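Local atomic coordinates of multiheme cytochrome cf (Carboxydothermus ferrireducens DSM 11255, PDB entry 6QVM), a protein that probably passes electrons through its eleven c-type hemes to insoluble extracellular ferric iron while inserted in the S-layer of the cell. Residues A[476-481]-A[488-493]; A[378-383]-A[470-475]; A[241-246]-A[347-352]. All blocks are in the same frame, centred on the assembly; numbering follows the deposited sequence.

How the contacts relate
The three contacts lie near the middle of the chain and illustrate how a multiheme cytochrome uses short loops and one-turn helices around its hemes. Along the sequence they follow in series: contact 3 closes before contact 2 opens, and contact 2 before contact 1. Centres of contacts 1 and 2 are 12 Å apart, of 1 and 3 16 Å, of 2 and 3 18 Å. Contacts 2 and 1 share the CXXCH motif built on helix 473-476, and Arg-490 of contact 1 reaches Val-474 of contact 2. Contact 1 also packs on Thr-241 of contact 3. Contacts 2 and 3 do not touch, yet both touch the same heme, consistent with a compact route for electrons.

Contact 1 (A[476-481]-A[488-493]); sequences CHSPHS and QLRKEP. With HEC (heme c), chain L; PO4 (phosphate ion), chain T.
Leu-489 lays CD2 over one face of the His-477 ring, 3.5 Å from CE1, the two side chains running side by side. Leu-489 CD2 also meets C2D of the heme at 3.6 Å, so leucine, imidazole and porphyrin make the tight end of the contact. His-477 NE2 binds the iron at 2.0 Å, with His-559 as the other axial ligand, while ND1 is tied to Lys-487 O. The backbones are fastened by Ser-478 N to Gln-488 O (2.8 Å) and Arg-490 N to Cys-476 O, and Gln-488 NE2 adds a bond to Ser-478 O at 2.6 Å.

The partly exposed side is looser. Arg-490, extended from CG to NE, sets one guanidinium face over Ser-478 CA and gives NE to Val-474 O. Its NH1 and NH2 only weakly reach O4 of a phosphate ion, probably from the crystallisation liquor, whereas His-480 ND1 donates to phosphate O3 at 3.1 Å. An alanine at Arg-490 would probably leave Val-474 O without its side-chain donor and open a gap over Ser-478. The arrangement is the end of a CXXCH heme c motif: thioether-linked Cys-476, proximal His-477, and a tail whose His-480 ligates the iron of a second heme.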
# COMPACT_ATOMS: atom_id res chain seq x y z
N CYS A 476 7.55 4.89 -8.34
CA CYS A 476 7.17 4.16 -9.55
C CYS A 476 6.04 3.17 -9.33
O CYS A 476 5.29 2.90 -10.28
CB CYS A 476 8.38 3.42 -10.12
SG CYS A 476 9.86 4.44 -10.45
N HIS A 477 5.89 2.62 -8.13
CA HIS A 477 4.88 1.60 -7.85
C HIS A 477 3.80 2.16 -6.94
O HIS A 477 4.09 2.91 -6.00
CB HIS A 477 5.49 0.37 -7.18
CG HIS A 477 6.53 -0.32 -8.00
ND1 HIS A 477 6.22 -1.30 -8.92
CD2 HIS A 477 7.88 -0.19 -8.02
CE1 HIS A 477 7.34 -1.73 -9.48
NE2 HIS A 477 8.35 -1.08 -8.95
N SER A 478 2.56 1.80 -7.21
CA SER A 478 1.51 2.08 -6.25
C SER A 478 1.46 0.95 -5.22
O SER A 478 1.49 -0.23 -5.61
CB SER A 478 0.16 2.21 -6.93
OG SER A 478 -0.88 2.25 -5.97
N PRO A 479 1.39 1.26 -3.92
CA PRO A 479 1.26 0.19 -2.92
C PRO A 479 -0.16 -0.31 -2.76
O PRO A 479 -0.38 -1.29 -2.03
CB PRO A 479 1.75 0.87 -1.64
CG PRO A 479 1.33 2.28 -1.82
CD PRO A 479 1.46 2.59 -3.30
N HIS A 480 -1.13 0.31 -3.43
CA HIS A 480 -2.54 0.10 -3.12
C HIS A 480 -3.36 -0.48 -4.26
O HIS A 480 -4.46 -0.98 -4.00
CB HIS A 480 -3.19 1.42 -2.68
CG HIS A 480 -2.63 1.97 -1.41
ND1 HIS A 480 -2.39 3.32 -1.23
CD2 HIS A 480 -2.27 1.37 -0.25
CE1 HIS A 480 -1.92 3.52 -0.02
NE2 HIS A 480 -1.82 2.36 0.59
N SER A 481 -2.87 -0.42 -5.49
CA SER A 481 -3.72 -0.87 -6.59
C SER A 481 -2.88 -1.18 -7.81
O SER A 481 -1.75 -0.69 -7.96
CB SER A 481 -4.78 0.19 -6.93
OG SER A 481 -4.18 1.36 -7.46
N GLN A 488 2.01 -3.20 -10.60
CA GLN A 488 1.45 -2.07 -9.87
C GLN A 488 2.17 -0.77 -10.22
O GLN A 488 2.26 0.14 -9.39
CB GLN A 488 1.46 -2.32 -8.36
CG GLN A 488 0.57 -3.48 -7.94
CD GLN A 488 0.60 -3.77 -6.46
OE1 GLN A 488 0.60 -4.93 -6.04
NE2 GLN A 488 0.62 -2.72 -5.65
N LEU A 489 2.66 -0.67 -11.45
CA LEU A 489 3.29 0.56 -11.92
C LEU A 489 2.24 1.63 -12.14
O LEU A 489 1.07 1.35 -12.44
CB LEU A 489 4.06 0.29 -13.22
CG LEU A 489 5.27 -0.63 -13.12
CD1 LEU A 489 5.75 -1.04 -14.50
CD2 LEU A 489 6.40 0.05 -12.35
N ARG A 490 2.66 2.89 -11.99
CA ARG A 490 1.74 4.01 -12.16
C ARG A 490 1.56 4.42 -13.62
O ARG A 490 0.59 5.12 -13.93
CB ARG A 490 2.24 5.21 -11.35
CG ARG A 490 2.55 4.88 -9.91
CD ARG A 490 3.00 6.10 -9.13
NE ARG A 490 3.17 5.79 -7.71
CZ ARG A 490 2.17 5.76 -6.83
NH1 ARG A 490 0.93 6.01 -7.21
NH2 ARG A 490 2.42 5.47 -5.56
N LYS A 491 2.46 4.01 -14.51
CA LYS A 491 2.38 4.37 -15.92
C LYS A 491 2.88 3.21 -16.76
O LYS A 491 3.46 2.24 -16.25
CB LYS A 491 3.21 5.62 -16.26
CG LYS A 491 2.84 6.90 -15.51
CD LYS A 491 3.86 7.99 -15.82
CE LYS A 491 3.71 9.18 -14.90
NZ LYS A 491 2.65 10.12 -15.34
N GLU A 492 2.65 3.32 -18.06
CA GLU A 492 3.29 2.42 -19.00
C GLU A 492 4.81 2.56 -18.86
O GLU A 492 5.31 3.68 -18.68
CB GLU A 492 2.85 2.74 -20.43
CG GLU A 492 3.19 1.68 -21.47
N PRO A 493 5.56 1.45 -18.89
CA PRO A 493 7.00 1.52 -18.55
C PRO A 493 7.79 2.62 -19.26
O PRO A 493 8.51 3.36 -18.59
CB PRO A 493 7.49 0.12 -18.93
CG PRO A 493 6.31 -0.75 -18.70
CD PRO A 493 5.11 0.07 -19.10
FE HEC L . 10.21 -1.75 -9.19
CHA HEC L . 9.49 -4.26 -11.41
CHB HEC L . 9.47 -3.84 -6.59
CHC HEC L . 11.37 0.63 -6.97
CHD HEC L . 10.15 0.62 -11.67
NA HEC L . 9.56 -3.68 -9.03
C1A HEC L . 9.35 -4.55 -10.07
C2A HEC L . 8.97 -5.84 -9.51
C3A HEC L . 8.97 -5.72 -8.18
C4A HEC L . 9.34 -4.36 -7.85
CMA HEC L . 8.62 -6.84 -7.18
CAA HEC L . 8.66 -7.11 -10.32
CBA HEC L . 10.02 -7.67 -10.75
CGA HEC L . 9.85 -8.87 -11.64
O1A HEC L . 10.20 -9.98 -11.17
O2A HEC L . 9.39 -8.73 -12.80
NB HEC L . 10.37 -1.61 -7.17
C1B HEC L . 10.09 -2.64 -6.29
C2B HEC L . 10.57 -2.25 -4.99
C3B HEC L . 11.08 -1.00 -5.08
C4B HEC L . 10.97 -0.59 -6.46
CMB HEC L . 10.43 -3.10 -3.72
CAB HEC L . 11.72 -0.15 -3.94
CBB HEC L . 12.95 -0.84 -3.30
NC HEC L . 10.59 0.27 -9.28
C1C HEC L . 11.17 1.03 -8.28
C2C HEC L . 11.53 2.33 -8.81
C3C HEC L . 11.27 2.31 -10.14
C4C HEC L . 10.63 1.03 -10.44
CMC HEC L . 12.27 3.43 -8.01
CAC HEC L . 11.45 3.46 -11.18
CBC HEC L . 12.91 3.96 -11.29
ND HEC L . 9.87 -1.81 -11.22
C1D HEC L . 9.91 -0.69 -12.05
C2D HEC L . 9.63 -1.11 -13.40
C3D HEC L . 9.42 -2.63 -13.32
C4D HEC L . 9.60 -2.98 -11.93
CMD HEC L . 9.55 -0.22 -14.65
CAD HEC L . 9.11 -3.57 -14.50
CBD HEC L . 10.42 -4.29 -14.82
CGD HEC L . 10.28 -5.11 -16.08
O1D HEC L . 10.95 -6.18 -16.16
O2D HEC L . 9.50 -4.71 -16.99
P PO4 T . -2.19 5.14 -4.85
O1 PO4 T . -2.96 4.10 -5.65
O2 PO4 T . -2.18 6.45 -5.59
O3 PO4 T . -2.84 5.33 -3.50
O4 PO4 T . -0.76 4.70 -4.65
O HOH W 1 -0.74 -4.07 -2.93

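Contact 2 (A[378-383]-A[470-475]); sequences AASATC and GITCVT. With HEC (heme c), chain J.
Ser-380 touching Thr-472 marks the place where the two segments meet. Just before it, Ile-471 faces elsewhere, but its O and Ser-380 OG are both hydrogen-bonded to the hydroxyl of Tyr-397, which spans the two segments. Thr-472 makes the clearest polar link. With OG1 between the backbone N and the carbonyl carbon (chi1 62°), the Thr-472 hydroxyl reaches Ala-378 O and donates to it at 2.9 Å, while Thr-472 CB lies 3.3 Å from Ser-380 OG. The Thr-472 backbone N is used within its own segment, in a nearly straight bond to Thr-475 OG1.

Cys-473 comes next, its N making a weak bond to Ser-380 OG. Its sulfur faces that of Cys-383, with 3.5 Å between the SG atoms. This is a packing contact and not a disulfide, because each sulfur is spent on a heme: Cys-383 SG is joined to CAB of one at 1.8 Å, and Cys-473 SG to CAB of another. The Cys-473 CB also rests 3.8 Å from CMB of the heme carried by Cys-383.

Val-474 divides its branches. Val-474 CG1 touches CBB of that same heme at 3.8 Å, and CG2 packs on Ala-378 CB at 3.9 Å. A water that accepts from Val-474 N and donates to Ala-378 O bridges the backbones here, giving that buried carbonyl two donors. Thr-475 ends the walk without touching the first segment; its hydroxyl, which accepts from Thr-472 N, is also bonded to Gln-437 OE1. The site is one where two CXXCH motifs meet through their first cysteines, the close heme packing of multiheme cytochromes c.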
# COMPACT_ATOMS: atom_id res chain seq x y z
N ALA A 378 6.77 6.34 3.02
CA ALA A 378 7.12 6.33 1.61
C ALA A 378 8.57 5.95 1.36
O ALA A 378 8.95 5.76 0.20
CB ALA A 378 6.82 7.69 0.98
N ALA A 379 9.38 5.83 2.41
CA ALA A 379 10.75 5.40 2.26
C ALA A 379 10.80 3.95 1.78
O ALA A 379 9.94 3.13 2.12
CB ALA A 379 11.52 5.54 3.57
N SER A 380 11.83 3.64 0.98
CA SER A 380 11.95 2.31 0.40
C SER A 380 12.07 1.23 1.46
O SER A 380 11.79 0.06 1.17
CB SER A 380 13.15 2.26 -0.53
OG SER A 380 12.99 3.14 -1.62
N ALA A 381 12.49 1.58 2.68
CA ALA A 381 12.64 0.58 3.73
C ALA A 381 11.32 -0.08 4.07
O ALA A 381 11.30 -1.20 4.58
CB ALA A 381 13.25 1.23 4.97
N THR A 382 10.20 0.61 3.82
CA THR A 382 8.89 0.01 4.04
C THR A 382 8.72 -1.26 3.21
O THR A 382 8.12 -2.24 3.66
CB THR A 382 7.79 1.02 3.71
OG1 THR A 382 7.90 2.14 4.61
CG2 THR A 382 6.41 0.40 3.85
N CYS A 383 9.30 -1.27 2.01
CA CYS A 383 9.20 -2.40 1.10
C CYS A 383 10.41 -3.33 1.16
O CYS A 383 10.26 -4.54 0.93
CB CYS A 383 9.03 -1.92 -0.34
SG CYS A 383 8.02 -0.43 -0.52
N GLY A 470 14.69 10.80 -1.58
CA GLY A 470 14.99 10.69 -3.00
C GLY A 470 13.88 9.93 -3.70
O GLY A 470 12.71 9.99 -3.31
N ILE A 471 14.25 9.21 -4.74
CA ILE A 471 13.29 8.35 -5.42
C ILE A 471 13.17 7.05 -4.64
O ILE A 471 14.17 6.48 -4.20
CB ILE A 471 13.73 8.10 -6.88
CG1 ILE A 471 13.74 9.42 -7.66
CG2 ILE A 471 12.84 7.07 -7.54
CD1 ILE A 471 14.48 9.34 -8.97
N THR A 472 11.94 6.58 -4.45
CA THR A 472 11.67 5.39 -3.66
C THR A 472 10.75 4.47 -4.45
O THR A 472 10.34 4.77 -5.57
CB THR A 472 11.03 5.73 -2.31
OG1 THR A 472 9.77 6.38 -2.53
CG2 THR A 472 11.94 6.65 -1.51
N CYS A 473 10.42 3.32 -3.83
CA CYS A 473 9.58 2.32 -4.49
C CYS A 473 8.27 2.94 -4.98
O CYS A 473 7.88 2.75 -6.13
CB CYS A 473 9.27 1.17 -3.53
SG CYS A 473 10.67 0.46 -2.67
N VAL A 474 7.60 3.70 -4.11
CA VAL A 474 6.30 4.26 -4.44
C VAL A 474 6.39 5.47 -5.36
O VAL A 474 5.35 6.04 -5.72
CB VAL A 474 5.52 4.61 -3.16
CG1 VAL A 474 5.29 3.35 -2.34
CG2 VAL A 474 6.26 5.65 -2.35
N THR A 475 7.60 5.88 -5.74
CA THR A 475 7.72 6.81 -6.86
C THR A 475 7.23 6.17 -8.15
O THR A 475 6.55 6.81 -8.96
CB THR A 475 9.17 7.27 -7.01
OG1 THR A 475 9.62 7.89 -5.80
CG2 THR A 475 9.29 8.26 -8.16
FE HEC J . 5.63 -6.50 -2.21
CHA HEC J . 4.58 -8.67 -4.61
CHB HEC J . 5.87 -4.00 -4.58
CHC HEC J . 6.15 -4.17 0.28
CHD HEC J . 5.98 -9.05 0.10
NA HEC J . 5.28 -6.35 -4.21
C1A HEC J . 4.90 -7.39 -5.02
C2A HEC J . 4.88 -6.92 -6.39
C3A HEC J . 5.24 -5.63 -6.39
C4A HEC J . 5.51 -5.25 -5.02
CMA HEC J . 5.37 -4.73 -7.63
CAA HEC J . 4.52 -7.77 -7.63
CBA HEC J . 3.04 -7.58 -7.95
CGA HEC J . 2.73 -8.30 -9.24
O1A HEC J . 3.28 -9.41 -9.47
O2A HEC J . 1.93 -7.75 -10.03
NB HEC J . 5.96 -4.47 -2.16
C1B HEC J . 5.97 -3.62 -3.26
C2B HEC J . 6.09 -2.26 -2.78
C3B HEC J . 6.18 -2.31 -1.43
C4B HEC J . 6.09 -3.70 -1.02
CMB HEC J . 6.16 -1.04 -3.72
CAB HEC J . 6.34 -1.10 -0.47
CBB HEC J . 5.18 -0.08 -0.60
NC HEC J . 6.06 -6.60 -0.20
C1C HEC J . 6.14 -5.51 0.65
C2C HEC J . 6.25 -6.00 2.01
C3C HEC J . 6.14 -7.35 1.98
C4C HEC J . 6.06 -7.75 0.58
CMC HEC J . 6.31 -5.10 3.27
CAC HEC J . 6.20 -8.35 3.18
CBC HEC J . 5.12 -8.11 4.26
ND HEC J . 5.33 -8.53 -2.25
C1D HEC J . 5.54 -9.40 -1.16
C2D HEC J . 5.23 -10.74 -1.59
C3D HEC J . 4.79 -10.61 -3.06
C4D HEC J . 4.89 -9.21 -3.38
CMD HEC J . 5.31 -12.03 -0.76
CAD HEC J . 4.33 -11.74 -3.99
CBD HEC J . 2.80 -11.70 -3.93
CGD HEC J . 2.17 -12.86 -4.67
O1D HEC J . 2.84 -13.42 -5.57
O2D HEC J . 1.00 -13.21 -4.35
O HOH W 2 8.67 3.29 -1.24

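Contact 3 (A[241-246]-A[347-352]); sequences TWHPNM and PGIGCE. With HEC (heme c), chain J.
His-243 and Ile-349 cross beside a heme with bis-histidine coordination, the arrangement common in multiheme cytochromes. The histidine comes from outside the CXXCH motif of this heme: His-243 NE2 binds the iron at 1.9 Å, and His-387 supplies the other axial ligand. Its chi1 of -88° lies off the usual staggered value, and His-243 CG ends up 3.9 Å from Ile-349 CG2.

Ile-349 has CG1 anti to its carbonyl carbon and CG2 anti to its backbone N, a rotamer that puts CG1 against the heme and CG2 by the histidine. Ile-349 CG1 lies 3.5 Å from CBC of the heme, whereas CG2 serves both that atom and the histidine. A chi2 of 88° then brings Ile-349 CD1 over to His-243 O and to the heme methyl CMD, 3.6 Å from CD1. The isoleucine thus fills the angle between imidazole and porphyrin.

Met-246 begins toward the other segment, its CB 4.0 Å from Ile-349 CD1, with CG anti to the backbone N. The chain then bends at chi2 (69°) and the sulfur turns off to the heme propionate, Met-246 SD standing 3.4 Å from CGD. The backbones are joined where Ile-349 N donates to His-243 O at 2.7 Å, approaching from above the carbonyl plane. Next to this bond Gly-348 leaves room for the turn of Pro-244: a beta carbon there would sit 2.4 Å from Pro-244 O.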
# COMPACT_ATOMS: atom_id res chain seq x y z
N THR A 241 -4.96 -6.77 -5.55
CA THR A 241 -3.52 -6.87 -5.71
C THR A 241 -3.03 -8.19 -5.12
O THR A 241 -3.73 -8.85 -4.34
CB THR A 241 -2.81 -5.68 -5.04
OG1 THR A 241 -3.02 -5.72 -3.63
CG2 THR A 241 -3.34 -4.36 -5.59
N TRP A 242 -1.82 -8.58 -5.51
CA TRP A 242 -1.33 -9.91 -5.14
C TRP A 242 -0.90 -9.97 -3.68
O TRP A 242 -0.94 -11.05 -3.07
CB TRP A 242 -0.19 -10.32 -6.07
CG TRP A 242 -0.71 -10.75 -7.40
CD1 TRP A 242 -0.69 -10.04 -8.57
CD2 TRP A 242 -1.37 -11.99 -7.69
NE1 TRP A 242 -1.29 -10.77 -9.57
CE2 TRP A 242 -1.72 -11.97 -9.06
CE3 TRP A 242 -1.70 -13.12 -6.93
CZ2 TRP A 242 -2.37 -13.03 -9.68
CZ3 TRP A 242 -2.35 -14.17 -7.55
CH2 TRP A 242 -2.68 -14.12 -8.91
N HIS A 243 -0.50 -8.84 -3.10
CA HIS A 243 -0.02 -8.76 -1.72
C HIS A 243 -0.98 -9.46 -0.75
O HIS A 243 -0.57 -10.41 -0.07
CB HIS A 243 0.21 -7.31 -1.29
CG HIS A 243 1.57 -6.79 -1.62
ND1 HIS A 243 1.79 -5.49 -2.03
CD2 HIS A 243 2.79 -7.38 -1.59
CE1 HIS A 243 3.08 -5.31 -2.24
NE2 HIS A 243 3.71 -6.44 -1.98
N PRO A 244 -2.26 -9.06 -0.66
CA PRO A 244 -3.14 -9.71 0.32
C PRO A 244 -3.56 -11.12 -0.07
O PRO A 244 -4.18 -11.80 0.75
CB PRO A 244 -4.35 -8.77 0.37
CG PRO A 244 -4.41 -8.21 -1.00
CD PRO A 244 -2.98 -8.03 -1.43
N ASN A 245 -3.24 -11.58 -1.28
CA ASN A 245 -3.65 -12.89 -1.76
C ASN A 245 -2.52 -13.92 -1.77
O ASN A 245 -2.68 -15.00 -2.34
CB ASN A 245 -4.25 -12.77 -3.16
CG ASN A 245 -5.57 -12.03 -3.17
OD1 ASN A 245 -6.57 -12.51 -2.64
ND2 ASN A 245 -5.59 -10.85 -3.78
N MET A 246 -1.38 -13.61 -1.14
CA MET A 246 -0.22 -14.50 -1.23
C MET A 246 -0.49 -15.87 -0.63
O MET A 246 0.04 -16.88 -1.12
CB MET A 246 0.98 -13.84 -0.55
CG MET A 246 2.24 -14.69 -0.52
SD MET A 246 2.99 -14.92 -2.14
CE MET A 246 4.58 -15.62 -1.70
N PRO A 347 -3.35 -14.07 6.80
CA PRO A 347 -2.55 -14.61 5.70
C PRO A 347 -2.42 -13.58 4.59
O PRO A 347 -3.38 -12.88 4.26
CB PRO A 347 -3.35 -15.84 5.24
CG PRO A 347 -4.75 -15.51 5.63
CD PRO A 347 -4.66 -14.73 6.91
N GLY A 348 -1.22 -13.48 4.02
CA GLY A 348 -0.98 -12.49 2.99
C GLY A 348 -0.45 -11.19 3.55
O GLY A 348 -0.33 -11.00 4.77
N ILE A 349 -0.13 -10.28 2.64
CA ILE A 349 0.43 -8.98 3.00
C ILE A 349 -0.74 -8.00 3.04
O ILE A 349 -1.22 -7.53 2.01
CB ILE A 349 1.51 -8.53 2.01
CG1 ILE A 349 2.71 -9.48 2.05
CG2 ILE A 349 1.94 -7.10 2.29
CD1 ILE A 349 2.61 -10.65 1.12
N GLY A 350 -1.21 -7.71 4.26
CA GLY A 350 -2.32 -6.80 4.45
C GLY A 350 -1.86 -5.36 4.63
O GLY A 350 -0.67 -5.04 4.57
N CYS A 351 -2.84 -4.49 4.87
CA CYS A 351 -2.55 -3.07 5.08
C CYS A 351 -1.50 -2.87 6.15
O CYS A 351 -0.58 -2.06 5.99
CB CYS A 351 -3.82 -2.31 5.46
SG CYS A 351 -5.30 -2.79 4.56
N GLU A 352 -1.61 -3.61 7.25
CA GLU A 352 -0.76 -3.39 8.40
C GLU A 352 0.65 -3.94 8.22
O GLU A 352 1.50 -3.71 9.08
CB GLU A 352 -1.42 -4.00 9.63
CG GLU A 352 -2.73 -3.30 10.00
CD GLU A 352 -3.61 -4.13 10.92
OE1 GLU A 352 -3.74 -3.76 12.12
OE2 GLU A 352 -4.15 -5.16 10.46
FE HEC J . 5.63 -6.50 -2.21
CHA HEC J . 4.58 -8.67 -4.61
CHB HEC J . 5.87 -4.00 -4.58
CHC HEC J . 6.15 -4.17 0.28
CHD HEC J . 5.98 -9.05 0.10
NA HEC J . 5.28 -6.35 -4.21
C1A HEC J . 4.90 -7.39 -5.02
C2A HEC J . 4.88 -6.92 -6.39
C3A HEC J . 5.24 -5.63 -6.39
C4A HEC J . 5.51 -5.25 -5.02
CMA HEC J . 5.37 -4.73 -7.63
CAA HEC J . 4.52 -7.77 -7.63
CBA HEC J . 3.04 -7.58 -7.95
CGA HEC J . 2.73 -8.30 -9.24
O1A HEC J . 3.28 -9.41 -9.47
O2A HEC J . 1.93 -7.75 -10.03
NB HEC J . 5.96 -4.47 -2.16
C1B HEC J . 5.97 -3.62 -3.26
C2B HEC J . 6.09 -2.26 -2.78
C3B HEC J . 6.18 -2.31 -1.43
C4B HEC J . 6.09 -3.70 -1.02
CMB HEC J . 6.16 -1.04 -3.72
CAB HEC J . 6.34 -1.10 -0.47
CBB HEC J . 5.18 -0.08 -0.60
NC HEC J . 6.06 -6.60 -0.20
C1C HEC J . 6.14 -5.51 0.65
C2C HEC J . 6.25 -6.00 2.01
C3C HEC J . 6.14 -7.35 1.98
C4C HEC J . 6.06 -7.75 0.58
CMC HEC J . 6.31 -5.10 3.27
CAC HEC J . 6.20 -8.35 3.18
CBC HEC J . 5.12 -8.11 4.26
ND HEC J . 5.33 -8.53 -2.25
C1D HEC J . 5.54 -9.40 -1.16
C2D HEC J . 5.23 -10.74 -1.59
C3D HEC J . 4.79 -10.61 -3.06
C4D HEC J . 4.89 -9.21 -3.38
CMD HEC J . 5.31 -12.03 -0.76
CAD HEC J . 4.33 -11.74 -3.99
CBD HEC J . 2.80 -11.70 -3.93
CGD HEC J . 2.17 -12.86 -4.67
O1D HEC J . 2.84 -13.42 -5.57
O2D HEC J . 1.00 -13.21 -4.35